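PDB 3GAZ: alcohol dehydrogenase superfamily protein from Novosphingobium aromaticivorans, which probably acts as an NADP-dependent oxidoreductase of the medium-chain alcohol dehydrogenase superfamily, although its own substrate is not established. Local coordinates for residues G18-R23 / K50-E55; H58-L63 / T271-E276. All blocks are in the same frame, centred on the assembly; numbering follows the deposited sequence.

Contact 1: residues G18-R23 / K50-E55; sequences GPFVLR and KIRAGE
G18 and R52 bring the two backbones together, their CA atoms 7.3 Å apart, where the turn entering strand 20-26 passes the end of helix 46-52. The G18 turn joins strands 7-13 and 20-26 of an antiparallel hairpin within the GroES-like half of this medium-chain dehydrogenase fold. The helix stops beside it in a Schellman motif, with G54 at positive phi and two bonds back into the last turn, G54 N to I51 O and E55 N to K50 O. One arginine ties this helix end to the turn. The R52 chain leaves the helix with CG anti to its backbone nitrogen (chi1 178°) and stays extended to NE, which carries the guanidinium across. There it meets G18 side-on: NE and NH2 both donate to the one carbonyl oxygen, which lies in the guanidinium plane. The CE2 corner of F20 sits over one guanidinium face, 3.6 Å from R52 CZ and offset toward the rim, with the planes 41° apart. The R52 side chain also packs on V13 of the hairpin, and its backbone bonds to N17. Of the two bonds, R52 NE to G18 O is the shorter at 2.9 Å and the straighter, whereas R52 NH2 reaches G18 O at 3.2 Å from above the carbonyl plane.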
loop_
_atom_site.group_PDB
_atom_site.type_symbol
_atom_site.label_atom_id
_atom_site.label_comp_id
_atom_site.label_asym_id
_atom_site.label_seq_id
_atom_site.Cartn_x
_atom_site.Cartn_y
_atom_site.Cartn_z
ATOM N N GLY A 18 -0.055 19.719 -1.106
ATOM C CA GLY A 18 0.404 20.233 -2.381
ATOM C C GLY A 18 -0.706 20.253 -3.416
ATOM O O GLY A 18 -1.764 19.656 -3.211
ATOM N N PRO A 19 -0.499 20.949 -4.542
ATOM C CA PRO A 19 -1.511 21.022 -5.596
ATOM C C PRO A 19 -1.605 19.720 -6.384
ATOM O O PRO A 19 -0.709 18.882 -6.323
ATOM C CB PRO A 19 -1.009 22.170 -6.468
ATOM C CG PRO A 19 0.482 22.030 -6.352
ATOM C CD PRO A 19 0.661 21.798 -4.869
ATOM N N PHE A 20 -2.700 19.551 -7.112
ATOM C CA PHE A 20 -2.872 18.373 -7.944
ATOM C C PHE A 20 -2.083 18.685 -9.209
ATOM O O PHE A 20 -2.484 19.523 -10.016
ATOM C CB PHE A 20 -4.357 18.159 -8.242
ATOM C CG PHE A 20 -5.123 17.597 -7.078
ATOM C CD1 PHE A 20 -5.069 16.235 -6.791
ATOM C CD2 PHE A 20 -5.846 18.432 -6.233
ATOM C CE1 PHE A 20 -5.723 15.715 -5.678
ATOM C CE2 PHE A 20 -6.503 17.921 -5.117
ATOM C CZ PHE A 20 -6.440 16.559 -4.837
ATOM N N VAL A 21 -0.943 18.024 -9.368
ATOM C CA VAL A 21 -0.081 18.270 -10.514
ATOM C C VAL A 21 -0.315 17.323 -11.681
ATOM O O VAL A 21 -0.150 16.114 -11.546
ATOM C CB VAL A 21 1.402 18.185 -10.095
ATOM C CG1 VAL A 21 2.311 18.474 -11.287
ATOM C CG2 VAL A 21 1.666 19.165 -8.958
ATOM N N LEU A 22 -0.708 17.879 -12.826
ATOM C CA LEU A 22 -0.930 17.064 -14.011
ATOM C C LEU A 22 0.433 16.631 -14.550
ATOM O O LEU A 22 1.313 17.465 -14.779
ATOM C CB LEU A 22 -1.687 17.855 -15.079
ATOM C CG LEU A 22 -3.125 18.243 -14.726
ATOM C CD1 LEU A 22 -3.778 18.897 -15.930
ATOM C CD2 LEU A 22 -3.910 16.999 -14.314
ATOM N N ARG A 23 0.593 15.330 -14.759
ATOM C CA ARG A 23 1.852 14.762 -15.244
ATOM C C ARG A 23 1.618 13.727 -16.348
ATOM O O ARG A 23 0.585 13.056 -16.361
ATOM C CB ARG A 23 2.577 14.060 -14.086
ATOM C CG ARG A 23 3.064 14.958 -12.956
ATOM C CD ARG A 23 4.231 15.806 -13.421
ATOM N NE ARG A 23 5.231 15.010 -14.135
ATOM C CZ ARG A 23 5.945 14.029 -13.590
ATOM N NH1 ARG A 23 5.780 13.711 -12.311
ATOM N NH2 ARG A 23 6.822 13.357 -14.328
ATOM N N LYS A 50 -8.170 14.165 3.100
ATOM C CA LYS A 50 -7.425 13.874 4.314
ATOM C C LYS A 50 -6.079 13.282 3.909
ATOM O O LYS A 50 -5.049 13.568 4.526
ATOM C CB LYS A 50 -8.190 12.888 5.197
ATOM C CG LYS A 50 -7.463 12.571 6.493
ATOM C CD LYS A 50 -8.158 11.472 7.291
ATOM C CE LYS A 50 -9.037 12.030 8.393
ATOM N NZ LYS A 50 -9.509 10.934 9.293
ATOM N N ILE A 51 -6.091 12.462 2.861
ATOM C CA ILE A 51 -4.868 11.849 2.361
ATOM C C ILE A 51 -3.962 12.913 1.732
ATOM O O ILE A 51 -2.740 12.875 1.888
ATOM C CB ILE A 51 -5.182 10.748 1.307
ATOM C CG1 ILE A 51 -5.830 9.541 1.994
ATOM C CG2 ILE A 51 -3.900 10.317 0.598
ATOM C CD1 ILE A 51 -6.446 8.535 1.026
ATOM N N ARG A 52 -4.567 13.860 1.020
ATOM C CA ARG A 52 -3.817 14.937 0.377
ATOM C C ARG A 52 -3.074 15.750 1.433
ATOM O O ARG A 52 -1.942 16.189 1.215
ATOM C CB ARG A 52 -4.770 15.855 -0.391
ATOM C CG ARG A 52 -4.099 17.040 -1.056
ATOM C CD ARG A 52 -5.135 18.006 -1.604
ATOM N NE ARG A 52 -4.528 19.099 -2.354
ATOM C CZ ARG A 52 -5.177 20.198 -2.726
ATOM N NH1 ARG A 52 -6.457 20.353 -2.414
ATOM N NH2 ARG A 52 -4.550 21.143 -3.416
ATOM N N ALA A 53 -3.722 15.946 2.577
ATOM C CA ALA A 53 -3.132 16.706 3.674
ATOM C C ALA A 53 -2.136 15.860 4.469
ATOM O O ALA A 53 -1.486 16.355 5.391
ATOM C CB ALA A 53 -4.234 17.226 4.596
ATOM N N GLY A 54 -2.019 14.587 4.101
ATOM C CA GLY A 54 -1.101 13.697 4.788
ATOM C C GLY A 54 -1.531 13.408 6.211
ATOM O O GLY A 54 -0.694 13.195 7.090
ATOM N N GLU A 55 -2.841 13.389 6.442
ATOM C CA GLU A 55 -3.366 13.132 7.774
ATOM C C GLU A 55 -4.361 11.981 7.788
ATOM O O GLU A 55 -5.317 11.989 8.565
ATOM C CB GLU A 55 -4.030 14.396 8.323
ATOM C CG GLU A 55 -3.106 15.602 8.348
ATOM C CD GLU A 55 -3.798 16.861 8.826
ATOM O OE1 GLU A 55 -4.935 17.128 8.377
ATOM O OE2 GLU A 55 -3.201 17.590 9.643
#

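Contact 2: residues H58-L63 / T271-E276; sequences HAQQPL and TLLANE
Q60 and L273 mark the closest approach of the two backbones, 7.6 Å between CA atoms, where the loop after helix 46-52 passes the end of the short helix 270-274. In this medium-chain dehydrogenase fold the contact joins the GroES-like half to a helix that follows strand 262-265, the last of the Rossmann-type sheet, and it shows how a single leucine can bridge parts far apart in sequence. L273 holds its CG anti to the carbonyl carbon (chi1 -63°) and points its two methyls at the loop. L273 CD1 comes to 3.3 Å from H58 O and L273 CD2 to 3.4 Å from A59 O, so that two successive peptide carbonyls rest against one isobutyl group. Q60, whose backbone takes a left-handed helical conformation (phi 49°), stretches its chain obliquely across the same leucine, CB and the amide both near CD2. The amide oxygen OE1 makes a weak hydrogen bond to T305 of the second subunit, which places this edge of the loop at the dimer interface. No direct hydrogen bond crosses between the segments. A water does the work instead, accepting from Q60 NE2 at 2.9 Å and donating to L273 O at 2.8 Å.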
loop_
_atom_site.group_PDB
_atom_site.type_symbol
_atom_site.label_atom_id
_atom_site.label_comp_id
_atom_site.label_asym_id
_atom_site.label_seq_id
_atom_site.Cartn_x
_atom_site.Cartn_y
_atom_site.Cartn_z
ATOM N N HIS A 58 -4.870 5.686 8.411
ATOM C CA HIS A 58 -5.637 4.473 8.140
ATOM C C HIS A 58 -5.718 4.160 6.646
ATOM O O HIS A 58 -6.040 3.033 6.262
ATOM C CB HIS A 58 -7.066 4.590 8.689
ATOM C CG HIS A 58 -7.135 5.000 10.126
ATOM N ND1 HIS A 58 -6.207 4.598 11.063
ATOM C CD2 HIS A 58 -8.028 5.772 10.789
ATOM C CE1 HIS A 58 -6.521 5.110 12.240
ATOM N NE2 HIS A 58 -7.623 5.825 12.100
ATOM N N ALA A 59 -5.432 5.154 5.807
ATOM C CA ALA A 59 -5.492 4.972 4.359
ATOM C C ALA A 59 -4.219 4.361 3.785
ATOM O O ALA A 59 -4.234 3.795 2.693
ATOM C CB ALA A 59 -5.784 6.307 3.675
ATOM N N GLN A 60 -3.119 4.477 4.522
ATOM C CA GLN A 60 -1.845 3.930 4.075
ATOM C C GLN A 60 -1.553 4.344 2.631
ATOM O O GLN A 60 -1.200 3.516 1.787
ATOM C CB GLN A 60 -1.862 2.400 4.201
ATOM C CG GLN A 60 -2.169 1.923 5.620
ATOM C CD GLN A 60 -2.193 0.407 5.770
ATOM O OE1 GLN A 60 -2.630 -0.107 6.795
ATOM N NE2 GLN A 60 -1.722 -0.310 4.755
ATOM N N GLN A 61 -1.703 5.637 2.357
ATOM C CA GLN A 61 -1.449 6.181 1.026
ATOM C C GLN A 61 -0.441 7.330 1.121
ATOM O O GLN A 61 -0.812 8.509 1.062
ATOM C CB GLN A 61 -2.750 6.695 0.397
ATOM C CG GLN A 61 -2.603 7.131 -1.060
ATOM C CD GLN A 61 -2.641 5.956 -2.031
ATOM O OE1 GLN A 61 -2.286 4.837 -1.677
ATOM N NE2 GLN A 61 -3.064 6.216 -3.266
ATOM N N PRO A 62 0.851 7.001 1.283
ATOM C CA PRO A 62 1.865 8.052 1.376
ATOM C C PRO A 62 2.057 8.761 0.037
ATOM O O PRO A 62 1.749 8.208 -1.021
ATOM C CB PRO A 62 3.110 7.290 1.819
ATOM C CG PRO A 62 2.927 5.948 1.145
ATOM C CD PRO A 62 1.459 5.662 1.391
ATOM N N LEU A 63 2.557 9.991 0.097
ATOM C CA LEU A 63 2.794 10.791 -1.098
ATOM C C LEU A 63 4.271 10.687 -1.487
ATOM O O LEU A 63 5.117 10.358 -0.653
ATOM C CB LEU A 63 2.431 12.249 -0.812
ATOM C CG LEU A 63 1.030 12.451 -0.221
ATOM C CD1 LEU A 63 0.831 13.913 0.156
ATOM C CD2 LEU A 63 -0.022 11.998 -1.228
ATOM N N THR A 271 -10.395 -4.366 2.768
ATOM C CA THR A 271 -10.328 -5.209 1.582
ATOM C C THR A 271 -9.216 -4.801 0.633
ATOM O O THR A 271 -8.494 -5.646 0.108
ATOM C CB THR A 271 -11.644 -5.168 0.823
ATOM O OG1 THR A 271 -12.641 -5.812 1.616
ATOM C CG2 THR A 271 -11.514 -5.853 -0.535
ATOM N N LEU A 272 -9.092 -3.499 0.406
ATOM C CA LEU A 272 -8.059 -2.987 -0.488
ATOM C C LEU A 272 -6.685 -2.904 0.156
ATOM O O LEU A 272 -5.675 -3.032 -0.520
ATOM C CB LEU A 272 -8.443 -1.600 -1.010
ATOM C CG LEU A 272 -9.695 -1.453 -1.896
ATOM C CD1 LEU A 272 -9.889 -0.017 -2.324
ATOM C CD2 LEU A 272 -9.524 -2.299 -3.125
ATOM N N LEU A 273 -6.647 -2.686 1.463
ATOM C CA LEU A 273 -5.368 -2.557 2.172
ATOM C C LEU A 273 -4.689 -3.891 2.428
ATOM O O LEU A 273 -3.468 -3.977 2.478
ATOM C CB LEU A 273 -5.582 -1.840 3.513
ATOM C CG LEU A 273 -6.091 -0.390 3.416
ATOM C CD1 LEU A 273 -6.461 0.110 4.788
ATOM C CD2 LEU A 273 -5.020 0.490 2.831
ATOM N N ALA A 274 -5.504 -4.924 2.600
ATOM C CA ALA A 274 -5.005 -6.265 2.898
ATOM C C ALA A 274 -5.197 -7.284 1.782
ATOM O O ALA A 274 -4.685 -8.395 1.865
ATOM C CB ALA A 274 -5.663 -6.788 4.175
ATOM N N ASN A 275 -5.935 -6.911 0.744
ATOM C CA ASN A 275 -6.193 -7.809 -0.378
ATOM C C ASN A 275 -6.950 -9.078 0.003
ATOM O O ASN A 275 -6.530 -10.186 -0.334
ATOM C CB ASN A 275 -4.882 -8.187 -1.082
ATOM C CG ASN A 275 -4.357 -7.075 -1.963
ATOM O OD1 ASN A 275 -5.037 -6.635 -2.889
ATOM N ND2 ASN A 275 -3.140 -6.609 -1.677
ATOM N N GLU A 276 -8.049 -8.922 0.732
ATOM C CA GLU A 276 -8.854 -10.079 1.101
ATOM C C GLU A 276 -10.327 -9.753 0.888
ATOM O O GLU A 276 -10.787 -8.657 1.217
ATOM C CB GLU A 276 -8.602 -10.507 2.556
ATOM C CG GLU A 276 -9.203 -9.621 3.619
ATOM C CD GLU A 276 -9.090 -10.240 5.010
ATOM O OE1 GLU A 276 -7.948 -10.448 5.485
ATOM O OE2 GLU A 276 -10.144 -10.521 5.627
HETATM O O HOH W 1 -2.011 -3.150 4.729
#

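The two contacts follow one another along the chain, contact 1 closing before contact 2 opens, and their centres lie about 17 Å apart. Helix 46-52 and the loop behind it link them: I51, the residue before R52, packs its CD1 on A59 CB at 3.5 Å, while L63 CD1 folds back to the backbone oxygen of R52. Contact 1 is local, tying the hairpin to this helix; contact 2 is long-range, between segments 208 residues apart. Helix and loop together thus connect the N-terminal hairpin with helix 270-274. The loop of contact 2 also borders the second subunit, and strand 20-26, beyond contact 1, reaches it by the salt bridge of R23 to E188 of that subunit.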